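Local coordinates for pumilio homology domain family member 4 (Saccharomyces cerevisiae, PDB 3BWT), which binds mRNA through a C-terminal domain of eight Pumilio repeats that takes single-stranded RNA, the part of the protein described here, at residues 13-16 / 17-21; 24-27 / 28-31. One frame throughout, in Å; residues are numbered along the deposited sequence.

How the interactions relate
Both contacts belong to the first Pumilio repeat and follow one another along the chain, their centres about 10 Å apart. Interaction 1 (13-16 with 17-21) is the short opening helical turn; interaction 2 (24-27 with 28-31) lies in the long helix 22-34 that follows. L28 of interaction 2 joins them: its CD1 lies 3.6 Å from C19 SG and 3.9 Å from I15 CG2, while L28 CD2 lies 3.9 Å from L18 CD1. Apolar packing thus seats the turn against the helix. In PUF proteins the long helix of each repeat lines the RNA-binding surface, so interaction 2 probably borders it, and interaction 1 reaches it through L28.

Interaction 1 of 2, residues 13-16 / 17-21; sequences GSIH and SLCKD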
ATOM      1  N   GLY A  13     -26.292 -28.852  18.011  1.00 25.54           N
ATOM      2  CA  GLY A  13     -25.622 -29.345  19.202  1.00 25.98           C
ATOM      3  C   GLY A  13     -24.273 -29.960  18.889  1.00 26.99           C
ATOM      4  O   GLY A  13     -23.567 -30.412  19.785  1.00 28.54           O
ATOM      5  N   SER A  14     -23.906 -29.961  17.612  1.00 26.15           N
ATOM      6  CA  SER A  14     -22.650 -30.559  17.181  1.00 27.87           C
ATOM      7  C   SER A  14     -22.014 -29.736  16.070  1.00 28.87           C
ATOM      8  O   SER A  14     -21.073 -30.179  15.413  1.00 29.38           O
ATOM      9  CB  SER A  14     -22.890 -31.990  16.704  1.00 32.47           C
ATOM     10  OG  SER A  14     -23.818 -32.649  17.550  1.00 52.61           O
ATOM     11  N   ILE A  15     -22.529 -28.528  15.878  1.00 28.23           N
ATOM     12  CA  ILE A  15     -22.062 -27.643  14.815  1.00 26.55           C
ATOM     13  C   ILE A  15     -20.572 -27.320  14.914  1.00 28.12           C
ATOM     14  O   ILE A  15     -19.863 -27.300  13.904  1.00 26.62           O
ATOM     15  CB  ILE A  15     -22.912 -26.345  14.738  1.00 25.70           C
ATOM     16  CG1 ILE A  15     -24.248 -26.644  14.043  1.00 23.21           C
ATOM     17  CG2 ILE A  15     -22.148 -25.246  14.004  1.00 19.21           C
ATOM     18  CD1 ILE A  15     -25.304 -25.585  14.210  1.00 21.19           C
ATOM     19  N   HIS A  16     -20.089 -27.083  16.127  1.00 27.34           N
ATOM     20  CA  HIS A  16     -18.685 -26.723  16.288  1.00 25.43           C
ATOM     21  C   HIS A  16     -17.777 -27.826  15.779  1.00 27.68           C
ATOM     22  O   HIS A  16     -16.723 -27.552  15.211  1.00 32.49           O
ATOM     23  CB  HIS A  16     -18.357 -26.413  17.744  1.00 26.22           C
ATOM     24  CG  HIS A  16     -16.892 -26.276  18.013  1.00 27.34           C
ATOM     25  ND1 HIS A  16     -16.124 -27.315  18.492  1.00 41.75           N
ATOM     26  CD2 HIS A  16     -16.051 -25.226  17.858  1.00 30.19           C
ATOM     27  CE1 HIS A  16     -14.874 -26.910  18.629  1.00 33.07           C
ATOM     28  NE2 HIS A  16     -14.803 -25.645  18.251  1.00 32.73           N
ATOM     29  N   SER A  17     -18.180 -29.076  15.984  1.00 26.84           N
ATOM     30  CA  SER A  17     -17.343 -30.194  15.577  1.00 27.51           C
ATOM     31  C   SER A  17     -17.134 -30.197  14.061  1.00 32.93           C
ATOM     32  O   SER A  17     -16.161 -30.751  13.560  1.00 38.96           O
ATOM     33  CB  SER A  17     -17.940 -31.518  16.038  1.00 25.00           C
ATOM     34  OG  SER A  17     -18.926 -31.965  15.128  1.00 32.94           O
ATOM     35  N   LEU A  18     -18.049 -29.569  13.331  1.00 31.56           N
ATOM     36  CA  LEU A  18     -17.942 -29.496  11.880  1.00 27.43           C
ATOM     37  C   LEU A  18     -16.961 -28.418  11.442  1.00 29.91           C
ATOM     38  O   LEU A  18     -16.528 -28.399  10.289  1.00 32.99           O
ATOM     39  CB  LEU A  18     -19.303 -29.183  11.269  1.00 27.23           C
ATOM     40  CG  LEU A  18     -20.425 -30.211  11.376  1.00 30.12           C
ATOM     41  CD1 LEU A  18     -21.657 -29.683  10.650  1.00 27.53           C
ATOM     42  CD2 LEU A  18     -19.984 -31.546  10.801  1.00 32.14           C
ATOM     43  N   CYS A  19     -16.627 -27.513  12.361  1.00 28.59           N
ATOM     44  CA  CYS A  19     -15.885 -26.302  12.016  1.00 24.96           C
ATOM     45  C   CYS A  19     -14.382 -26.541  11.916  1.00 38.56           C
ATOM     46  O   CYS A  19     -13.609 -25.635  11.598  1.00 38.00           O
ATOM     47  CB  CYS A  19     -16.209 -25.180  12.994  1.00 22.09           C
ATOM     48  SG  CYS A  19     -17.953 -24.681  12.944  1.00 23.89           S
ATOM     49  N   LYS A  20     -13.994 -27.782  12.191  1.00 36.75           N
ATOM     50  CA  LYS A  20     -12.657 -28.288  11.931  1.00 53.66           C
ATOM     51  C   LYS A  20     -12.466 -28.488  10.427  1.00 51.23           C
ATOM     52  O   LYS A  20     -11.678 -27.796   9.780  1.00 36.25           O
ATOM     53  CB  LYS A  20     -12.503 -29.648  12.620  1.00 48.38           C
ATOM     54  CG  LYS A  20     -13.335 -29.793  13.898  1.00 51.56           C
ATOM     55  CD  LYS A  20     -13.397 -31.252  14.361  1.00 75.91           C
ATOM     56  CE  LYS A  20     -14.027 -31.379  15.750  1.00 61.37           C
ATOM     57  NZ  LYS A  20     -14.297 -32.799  16.149  1.00 45.12           N
ATOM     58  N   ASP A  21     -13.206 -29.463   9.903  1.00 49.17           N
ATOM     59  CA  ASP A  21     -13.199 -29.848   8.498  1.00 27.65           C
ATOM     60  C   ASP A  21     -13.374 -28.725   7.512  1.00 30.33           C
ATOM     61  O   ASP A  21     -14.112 -27.772   7.747  1.00 33.25           O
ATOM     62  CB  ASP A  21     -14.327 -30.843   8.225  1.00 32.12           C
ATOM     63  CG  ASP A  21     -14.053 -32.191   8.808  1.00 47.18           C
ATOM     64  OD1 ASP A  21     -12.896 -32.424   9.211  1.00 40.05           O
ATOM     65  OD2 ASP A  21     -14.986 -33.019   8.859  1.00 71.62           O
TER
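The imidazole of H16 stands obliquely to the peptide N of S17, with 3.7 Å between H16 ND1 and S17 N. It is the ring of Y50 that makes the ring contact with H16, the two planes inclined at about 40°. These residues belong to the short first helix of the opening Pumilio repeat, a single turn about 15-18 whose bonds run to the third residue along. CG of H16 is anti to the backbone N (chi1 170°), which carries the imidazole out from the turn. K20 NZ stands 6.2 Å from H16 ND1, so the two groups do not touch, although a protonated imidazole would probably feel the lysine charge.

The carbonyl of S14 takes two donors from S17. The hydroxyl OG of S17 gives the firmer bond, reaching S14 O at 2.8 Å in the carbonyl plane, and S17 N adds a weak one. With chi1 at 83°, S17 OG sits between its own backbone N and carbonyl carbon, folded back along the turn toward S14. Two main-chain bonds carry the turn onward: L18 N to I15 O at 3.0 Å, and C19 N to H16 O at 2.9 Å.

At the start of the turn, the carboxylate of E46, in helix 37-47, accepts both G13 N and I15 N. The buried side of the turn faces helix 22-34, and there I15 also touches A42 and I43 of helix 37-47. Within the turn itself the apolar side chains meet loosely, the branch carbon CG2 of I15 lying 4.4 Å from C19 SG.

Interaction 2 of 2, residues 24-27 / 28-31; sequences GCRF and LQKQ
F27 and Q31, one turn apart on helix 22-34, make a CH-pi contact: Q31 CG rests over one face of the F27 ring, 4.1 Å from its centroid and 15° off the ring normal. A bend at chi2 (-47°) lays the Q31 amide over the rim of the same face, its plane tilted 27° from the ring and its NE2 3.6 Å from F27 CE1.

Apolar packing adds a second neighbour, since L28 turns its CD2 methyl to within 3.7 Å of F27 CD2. K30 bends back as well, and its NZ approaches F27 CD1 obliquely at 4.1 Å. An alanine in place of F27 would probably leave Q31 CG without the ring face it lies against, strip L28 CD2 of an apolar partner and free the Q31 amide to turn.

The polar contacts of the main chain are regular alpha-helical bonds between residues four apart: L28 N to G24 O, Q29 N to C25 O at 2.8 Å, K30 N to R26 O, and Q31 N to F27 O at 3.0 Å. Along another side of the helix the extended side chain of Q29 runs back beside the preceding turn, its NE2 3.5 Å from C25 CB. C25, R26 and Q29 occupy positions that in PUF repeats usually face an RNA base, which is consistent with a role in recognition.

Within its own repeat the helix packs through F27 on the N-terminal residues, meeting the rings of F3 and Y11, and on L18 of helix 15-18; toward the second repeat, L28 touches L63 of helix 60-70 and Q29 lies against Y62, L63 and K66 of the same helix.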
ATOM      1  N   GLY A  24     -16.942 -29.753   6.343  1.00 28.91           N
ATOM      2  CA  GLY A  24     -17.905 -29.314   7.330  1.00 26.38           C
ATOM      3  C   GLY A  24     -18.114 -27.817   7.252  1.00 25.45           C
ATOM      4  O   GLY A  24     -19.248 -27.337   7.260  1.00 30.33           O
ATOM      5  N   CYS A  25     -17.018 -27.073   7.179  1.00 22.56           N
ATOM      6  CA  CYS A  25     -17.099 -25.625   7.038  1.00 23.39           C
ATOM      7  C   CYS A  25     -17.869 -25.219   5.788  1.00 24.05           C
ATOM      8  O   CYS A  25     -18.719 -24.326   5.833  1.00 23.22           O
ATOM      9  CB  CYS A  25     -15.708 -24.990   7.029  1.00 20.17           C
ATOM     10  SG  CYS A  25     -14.984 -24.766   8.668  1.00 21.33           S
ATOM     11  N   ARG A  26     -17.576 -25.872   4.670  1.00 24.83           N
ATOM     12  CA  ARG A  26     -18.215 -25.499   3.414  1.00 26.81           C
ATOM     13  C   ARG A  26     -19.695 -25.841   3.458  1.00 25.19           C
ATOM     14  O   ARG A  26     -20.530 -25.078   2.964  1.00 25.39           O
ATOM     15  CB  ARG A  26     -17.506 -26.131   2.211  1.00 32.81           C
ATOM     16  CG  ARG A  26     -16.172 -25.447   1.880  1.00 41.63           C
ATOM     17  CD  ARG A  26     -15.511 -25.994   0.618  1.00 60.51           C
ATOM     18  NE  ARG A  26     -14.230 -25.336   0.358  1.00 80.79           N
ATOM     19  CZ  ARG A  26     -14.081 -24.242  -0.386  1.00 96.85           C
ATOM     20  NH1 ARG A  26     -15.134 -23.674  -0.962  1.00 85.26           N
ATOM     21  NH2 ARG A  26     -12.875 -23.714  -0.557  1.00108.84           N
ATOM     22  N   PHE A  27     -20.013 -26.972   4.086  1.00 23.94           N
ATOM     23  CA  PHE A  27     -21.398 -27.336   4.359  1.00 23.18           C
ATOM     24  C   PHE A  27     -22.111 -26.198   5.086  1.00 24.99           C
ATOM     25  O   PHE A  27     -23.159 -25.725   4.649  1.00 23.52           O
ATOM     26  CB  PHE A  27     -21.469 -28.605   5.206  1.00 20.97           C
ATOM     27  CG  PHE A  27     -22.861 -28.941   5.674  1.00 26.46           C
ATOM     28  CD1 PHE A  27     -23.796 -29.459   4.794  1.00 29.41           C
ATOM     29  CD2 PHE A  27     -23.235 -28.735   6.991  1.00 24.00           C
ATOM     30  CE1 PHE A  27     -25.074 -29.764   5.217  1.00 31.15           C
ATOM     31  CE2 PHE A  27     -24.512 -29.036   7.418  1.00 32.01           C
ATOM     32  CZ  PHE A  27     -25.436 -29.551   6.530  1.00 31.44           C
ATOM     33  N   LEU A  28     -21.529 -25.761   6.197  1.00 21.80           N
ATOM     34  CA  LEU A  28     -22.111 -24.701   6.996  1.00 19.88           C
ATOM     35  C   LEU A  28     -22.245 -23.401   6.214  1.00 22.76           C
ATOM     36  O   LEU A  28     -23.258 -22.715   6.299  1.00 21.17           O
ATOM     37  CB  LEU A  28     -21.266 -24.468   8.239  1.00 19.91           C
ATOM     38  CG  LEU A  28     -21.237 -25.648   9.198  1.00 20.76           C
ATOM     39  CD1 LEU A  28     -20.508 -25.266  10.464  1.00 20.47           C
ATOM     40  CD2 LEU A  28     -22.649 -26.078   9.502  1.00 22.24           C
ATOM     41  N   GLN A  29     -21.211 -23.061   5.456  1.00 24.80           N
ATOM     42  CA  GLN A  29     -21.222 -21.836   4.686  1.00 22.23           C
ATOM     43  C   GLN A  29     -22.349 -21.895   3.676  1.00 26.08           C
ATOM     44  O   GLN A  29     -22.968 -20.876   3.357  1.00 27.43           O
ATOM     45  CB  GLN A  29     -19.876 -21.630   3.995  1.00 23.56           C
ATOM     46  CG  GLN A  29     -18.760 -21.221   4.950  1.00 23.22           C
ATOM     47  CD  GLN A  29     -17.378 -21.387   4.339  1.00 32.22           C
ATOM     48  OE1 GLN A  29     -17.050 -20.744   3.337  1.00 29.21           O
ATOM     49  NE2 GLN A  29     -16.559 -22.253   4.941  1.00 21.44           N
ATOM     50  N   LYS A  30     -22.613 -23.099   3.176  1.00 25.01           N
ATOM     51  CA  LYS A  30     -23.701 -23.318   2.238  1.00 23.78           C
ATOM     52  C   LYS A  30     -24.994 -22.950   2.931  1.00 26.11           C
ATOM     53  O   LYS A  30     -25.715 -22.058   2.495  1.00 31.43           O
ATOM     54  CB  LYS A  30     -23.735 -24.785   1.795  1.00 28.92           C
ATOM     55  CG  LYS A  30     -24.658 -25.073   0.610  1.00 34.86           C
ATOM     56  CD  LYS A  30     -24.602 -26.548   0.201  1.00 40.10           C
ATOM     57  CE  LYS A  30     -25.153 -27.469   1.296  1.00 57.94           C
ATOM     58  NZ  LYS A  30     -25.085 -28.935   0.970  1.00 57.23           N
ATOM     59  N   GLN A  31     -25.263 -23.642   4.032  1.00 27.96           N
ATOM     60  CA  GLN A  31     -26.436 -23.393   4.856  1.00 28.32           C
ATOM     61  C   GLN A  31     -26.631 -21.913   5.187  1.00 29.20           C
ATOM     62  O   GLN A  31     -27.746 -21.400   5.148  1.00 31.56           O
ATOM     63  CB  GLN A  31     -26.338 -24.213   6.137  1.00 24.41           C
ATOM     64  CG  GLN A  31     -26.163 -25.684   5.871  1.00 24.81           C
ATOM     65  CD  GLN A  31     -27.143 -26.215   4.824  1.00 39.04           C
ATOM     66  OE1 GLN A  31     -28.363 -26.054   4.944  1.00 36.05           O
ATOM     67  NE2 GLN A  31     -26.610 -26.868   3.799  1.00 36.50           N
TER